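Local atomic coordinates of outer surface protein (Borrelia burgdorferi, PDB entry 5IZT), a protein that is of unknown function but, as a Borrelia outer surface protein of the PFam54_60 family, shares a helical domain with the complement-regulator-binding protein BbCRASP-1. Residues T182-L187 against I310-Y315; T272-N275 against N279-L282. One frame throughout, in Å; residues are numbered along the deposited sequence.

Interaction 1. Residues T182-L187 against I310-Y315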
loop_
_atom_site.group_PDB
_atom_site.type_symbol
_atom_site.label_atom_id
_atom_site.label_comp_id
_atom_site.label_asym_id
_atom_site.label_seq_id
_atom_site.Cartn_x
_atom_site.Cartn_y
_atom_site.Cartn_z
ATOM N N THR A 182 -22.498 -3.506 19.277
ATOM C CA THR A 182 -22.469 -4.010 17.903
ATOM C C THR A 182 -21.556 -3.169 17.023
ATOM O O THR A 182 -20.745 -3.699 16.248
ATOM C CB THR A 182 -23.883 -4.030 17.326
ATOM O OG1 THR A 182 -24.655 -5.036 17.995
ATOM C CG2 THR A 182 -23.843 -4.316 15.827
ATOM N N LEU A 183 -21.715 -1.849 17.097
ATOM C CA LEU A 183 -20.879 -0.936 16.329
ATOM C C LEU A 183 -19.411 -1.128 16.664
ATOM O O LEU A 183 -18.565 -1.235 15.772
ATOM C CB LEU A 183 -21.289 0.501 16.635
ATOM C CG LEU A 183 -20.862 1.621 15.689
ATOM C CD1 LEU A 183 -21.639 1.544 14.382
ATOM C CD2 LEU A 183 -21.029 2.979 16.367
ATOM N N LYS A 184 -19.095 -1.215 17.957
ATOM C CA LYS A 184 -17.701 -1.372 18.361
ATOM C C LYS A 184 -17.134 -2.687 17.836
ATOM O O LYS A 184 -16.035 -2.719 17.260
ATOM C CB LYS A 184 -17.574 -1.298 19.883
ATOM C CG LYS A 184 -16.138 -1.467 20.357
ATOM C CD LYS A 184 -16.024 -1.614 21.848
ATOM C CE LYS A 184 -16.591 -2.946 22.324
ATOM N NZ LYS A 184 -16.633 -3.015 23.810
ATOM N N ASN A 185 -17.887 -3.781 18.001
ATOM C CA ASN A 185 -17.378 -5.092 17.604
ATOM C C ASN A 185 -17.218 -5.198 16.092
ATOM O O ASN A 185 -16.274 -5.836 15.601
ATOM C CB ASN A 185 -18.302 -6.195 18.116
ATOM C CG ASN A 185 -18.208 -6.376 19.614
ATOM O OD1 ASN A 185 -17.204 -6.020 20.224
ATOM N ND2 ASN A 185 -19.235 -6.975 20.209
ATOM N N GLU A 186 -18.128 -4.584 15.340
ATOM C CA GLU A 186 -18.038 -4.618 13.889
ATOM C C GLU A 186 -16.774 -3.911 13.412
ATOM O O GLU A 186 -16.111 -4.378 12.475
ATOM C CB GLU A 186 -19.315 -4.018 13.294
ATOM C CG GLU A 186 -19.145 -3.012 12.180
ATOM C CD GLU A 186 -20.429 -2.228 11.925
ATOM O OE1 GLU A 186 -21.523 -2.820 12.074
ATOM O OE2 GLU A 186 -20.347 -1.021 11.598
ATOM N N LEU A 187 -16.401 -2.807 14.067
ATOM C CA LEU A 187 -15.167 -2.124 13.680
ATOM C C LEU A 187 -13.935 -2.943 14.056
ATOM O O LEU A 187 -12.977 -3.036 13.271
ATOM C CB LEU A 187 -15.108 -0.736 14.321
ATOM C CG LEU A 187 -13.946 0.149 13.864
ATOM C CD1 LEU A 187 -13.947 0.297 12.335
ATOM C CD2 LEU A 187 -14.005 1.513 14.570
ATOM N N ILE A 310 -8.562 2.678 23.662
ATOM C CA ILE A 310 -8.444 3.860 24.521
ATOM C C ILE A 310 -9.814 4.486 24.762
ATOM O O ILE A 310 -10.201 4.772 25.906
ATOM C CB ILE A 310 -7.462 4.865 23.894
ATOM C CG1 ILE A 310 -6.039 4.322 23.965
ATOM C CG2 ILE A 310 -7.510 6.209 24.612
ATOM C CD1 ILE A 310 -5.087 5.088 23.061
ATOM N N PHE A 311 -10.573 4.705 23.688
ATOM C CA PHE A 311 -11.903 5.291 23.847
ATOM C C PHE A 311 -12.791 4.377 24.667
ATOM O O PHE A 311 -13.631 4.843 25.443
ATOM C CB PHE A 311 -12.533 5.538 22.473
ATOM C CG PHE A 311 -11.787 6.544 21.642
ATOM C CD1 PHE A 311 -11.109 7.593 22.245
ATOM C CD2 PHE A 311 -11.775 6.448 20.258
ATOM C CE1 PHE A 311 -10.428 8.522 21.484
ATOM C CE2 PHE A 311 -11.094 7.374 19.486
ATOM C CZ PHE A 311 -10.419 8.414 20.104
ATOM N N ASN A 312 -12.626 3.065 24.497
ATOM C CA ASN A 312 -13.409 2.101 25.262
ATOM C C ASN A 312 -13.166 2.266 26.758
ATOM O O ASN A 312 -14.112 2.268 27.557
ATOM C CB ASN A 312 -13.044 0.687 24.792
ATOM C CG ASN A 312 -13.910 -0.379 25.402
ATOM O OD1 ASN A 312 -13.420 -1.279 26.086
ATOM N ND2 ASN A 312 -15.210 -0.290 25.158
ATOM N N GLN A 313 -11.902 2.427 27.161
ATOM C CA GLN A 313 -11.627 2.636 28.587
ATOM C C GLN A 313 -12.093 4.007 29.073
ATOM O O GLN A 313 -12.567 4.130 30.214
ATOM C CB GLN A 313 -10.141 2.436 28.845
ATOM C CG GLN A 313 -9.744 0.987 28.685
ATOM C CD GLN A 313 -10.406 0.072 29.692
ATOM O OE1 GLN A 313 -10.664 0.463 30.834
ATOM N NE2 GLN A 313 -10.672 -1.165 29.280
ATOM N N ASP A 314 -12.000 5.037 28.226
ATOM C CA ASP A 314 -12.610 6.324 28.554
ATOM C C ASP A 314 -14.104 6.165 28.804
ATOM O O ASP A 314 -14.662 6.739 29.753
ATOM C CB ASP A 314 -12.383 7.308 27.405
ATOM C CG ASP A 314 -10.962 7.775 27.319
ATOM O OD1 ASP A 314 -10.188 7.456 28.246
ATOM O OD2 ASP A 314 -10.626 8.445 26.314
ATOM N N TYR A 315 -14.776 5.399 27.947
ATOM C CA TYR A 315 -16.202 5.162 28.131
ATOM C C TYR A 315 -16.474 4.374 29.401
ATOM O O TYR A 315 -17.378 4.720 30.180
ATOM C CB TYR A 315 -16.750 4.435 26.908
ATOM C CG TYR A 315 -18.156 3.936 27.089
ATOM C CD1 TYR A 315 -19.233 4.822 27.161
ATOM C CD2 TYR A 315 -18.419 2.574 27.129
ATOM C CE1 TYR A 315 -20.531 4.357 27.310
ATOM C CE2 TYR A 315 -19.714 2.099 27.266
ATOM C CZ TYR A 315 -20.764 2.991 27.357
ATOM O OH TYR A 315 -22.049 2.500 27.495
#
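Lys-184 and Asn-312 are the one pair of residues that touch between the helical segments 182-187 and 310-315. Their CA atoms are 8.8 Å apart. Both side chains leave their helices toward the other segment and cross at about a right angle. In each, CG is anti to the backbone N, with chi1 180° in Lys-184 and -173° in Asn-312. Lys-184 NZ comes within 4.1 Å of Asn-312 CG. The lysine chain bends at the CG-CD bond (chi3 69°), which turns NZ toward the N-terminal end of its own helix while it stays beside the Asn-312 amide. There NZ is hydrogen-bonded to Gln-181 OE1, which gives the ammonium group a partner on its own side.

This direct contact is small and lies near the surface. Its outer side, where Asn-185 and Gln-313 lie, is exposed to solvent. The closer packing is on the side facing helix 322-359. Lys-184 rests on Leu-329, and Asn-312 rests on Phe-325. Leu-183 meets Thr-326, while the Phe-311 ring packs on Phe-325 and makes a cation-pi contact with Lys-328. Glu-186 adds a salt bridge to Lys-333. Helices 179-197 and 280-316 are thus joined mainly through helix 322-359, with Lys-184 and Asn-312 adding a small direct contact near the surface.

Interaction 2. Residues T272-N275 against N279-L282. Unlike the reference sequence in segment 272-275: Thr-272 (reference Ala).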
loop_
_atom_site.group_PDB
_atom_site.type_symbol
_atom_site.label_atom_id
_atom_site.label_comp_id
_atom_site.label_asym_id
_atom_site.label_seq_id
_atom_site.Cartn_x
_atom_site.Cartn_y
_atom_site.Cartn_z
ATOM N N THR A 272 11.478 -2.946 -18.203
ATOM C CA THR A 272 11.496 -2.207 -19.462
ATOM C C THR A 272 11.885 -0.751 -19.243
ATOM O O THR A 272 12.734 -0.205 -19.964
ATOM C CB THR A 272 10.131 -2.299 -20.150
ATOM O OG1 THR A 272 9.887 -3.658 -20.547
ATOM C CG2 THR A 272 10.090 -1.394 -21.386
ATOM N N LEU A 273 11.253 -0.093 -18.265
ATOM C CA LEU A 273 11.596 1.300 -17.964
ATOM C C LEU A 273 13.064 1.455 -17.597
ATOM O O LEU A 273 13.689 2.475 -17.910
ATOM C CB LEU A 273 10.729 1.821 -16.817
ATOM C CG LEU A 273 9.242 2.030 -17.095
ATOM C CD1 LEU A 273 8.566 2.428 -15.798
ATOM C CD2 LEU A 273 9.067 3.113 -18.159
ATOM N N TYR A 274 13.622 0.474 -16.889
ATOM C CA TYR A 274 14.978 0.597 -16.363
ATOM C C TYR A 274 16.036 0.628 -17.461
ATOM O O TYR A 274 17.149 1.115 -17.213
ATOM C CB TYR A 274 15.219 -0.564 -15.398
ATOM C CG TYR A 274 16.529 -0.541 -14.644
ATOM C CD1 TYR A 274 16.664 0.146 -13.436
ATOM C CD2 TYR A 274 17.641 -1.204 -15.163
ATOM C CE1 TYR A 274 17.874 0.136 -12.744
ATOM C CE2 TYR A 274 18.848 -1.207 -14.501
ATOM C CZ TYR A 274 18.972 -0.537 -13.301
ATOM O OH TYR A 274 20.207 -0.573 -12.680
ATOM N N ASN A 275 15.675 0.189 -18.674
ATOM C CA ASN A 275 16.590 0.151 -19.817
ATOM C C ASN A 275 17.198 1.512 -20.137
ATOM O O ASN A 275 18.299 1.576 -20.707
ATOM C CB ASN A 275 15.848 -0.368 -21.047
ATOM C CG ASN A 275 15.604 -1.849 -20.990
ATOM O OD1 ASN A 275 16.336 -2.574 -20.325
ATOM N ND2 ASN A 275 14.596 -2.317 -21.719
ATOM N N ASN A 279 14.829 7.150 -17.082
ATOM C CA ASN A 279 13.584 6.701 -16.462
ATOM C C ASN A 279 13.727 6.266 -15.006
ATOM O O ASN A 279 12.712 5.954 -14.369
ATOM C CB ASN A 279 12.983 5.531 -17.250
ATOM C CG ASN A 279 12.658 5.905 -18.681
ATOM O OD1 ASN A 279 12.402 7.068 -18.982
ATOM N ND2 ASN A 279 12.669 4.930 -19.561
ATOM N N HIS A 280 14.939 6.245 -14.455
ATOM C CA HIS A 280 15.123 5.690 -13.116
ATOM C C HIS A 280 14.420 6.520 -12.039
ATOM O O HIS A 280 13.888 5.951 -11.081
ATOM C CB HIS A 280 16.620 5.544 -12.825
ATOM C CG HIS A 280 17.269 4.475 -13.645
ATOM N ND1 HIS A 280 18.607 4.149 -13.547
ATOM C CD2 HIS A 280 16.745 3.651 -14.590
ATOM C CE1 HIS A 280 18.880 3.169 -14.393
ATOM N NE2 HIS A 280 17.769 2.855 -15.044
ATOM N N SER A 281 14.361 7.848 -12.179
ATOM C CA SER A 281 13.654 8.638 -11.170
ATOM C C SER A 281 12.164 8.328 -11.172
ATOM O O SER A 281 11.521 8.326 -10.114
ATOM C CB SER A 281 13.896 10.132 -11.393
ATOM O OG SER A 281 15.283 10.438 -11.321
ATOM N N LEU A 282 11.591 8.070 -12.354
ATOM C CA LEU A 282 10.186 7.693 -12.428
ATOM C C LEU A 282 9.941 6.370 -11.716
ATOM O O LEU A 282 8.975 6.224 -10.964
ATOM C CB LEU A 282 9.747 7.591 -13.890
ATOM C CG LEU A 282 8.395 6.902 -14.132
ATOM C CD1 LEU A 282 7.241 7.677 -13.504
ATOM C CD2 LEU A 282 8.141 6.655 -15.640
#
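Leu-273 CA lies 5.9 Å from Asn-279 CA, and Tyr-274 CA lies 6.0 Å from His-280 CA, where the end of helix 260-274 meets the start of helix 280-316. Two side chains of the second segment bind backbone carbonyls of the first. Asn-279 ND2 donates to Leu-273 O at 3.1 Å. The oxygen lies close to the amide plane, and the N-H points at one of its lone pairs. His-280 NE2 donates to Tyr-274 O at 2.8 Å. This bond is nearly straight, at 165°, and is also made on a lone pair. The carbonyl oxygen sits almost in the imidazole plane, which helps fix the rotation of the ring.

The same imidazole lies over one face of the Tyr-274 ring as an offset stack. The ring centroids are 4.2 Å apart and the planes differ by 16°. His-280 NE2 sits toward the rim of the tyrosine ring, nearest CD1. Tyr-274 starts out away from the second segment, but its CG is anti to the backbone N (chi1 -174°), which leaves the ring beside its own carbonyl. One histidine can therefore hold both the carbonyl and the ring. On the buried side, Leu-273 CD1 meets Leu-282 CD2 at 4.3 Å. Asn-279 and Leu-282 also pack on Ala-370 of helix 366-395, and Leu-220 touches the side chains of both Tyr-274 and His-280. Side-chain bonds to carbonyls at a helix end here secure a short helix-loop-helix connection between helices 260-274 and 280-316, within the all-helical fold of a BbCRASP-1-type domain.

Overall arrangement
The modelled chain enters helix 179-197 near its N terminus, and that helix supplies the first side of interaction 1. The chain then runs through helices 243-255 and 260-274. Interaction 2 closes a very short loop at the turn into helix 280-316. That long helix carries the chain back to residues 310-315, where interaction 1 closes a loop of 122 intervening residues. Interaction 2 is nested inside it. Helix 280-316 serves both contacts, one at each end. Their centres are 47 Å apart, on opposite sides of the chain's centre. Interaction 1 links the first helix to the bundle, and interaction 2 joins consecutive helices at the other end.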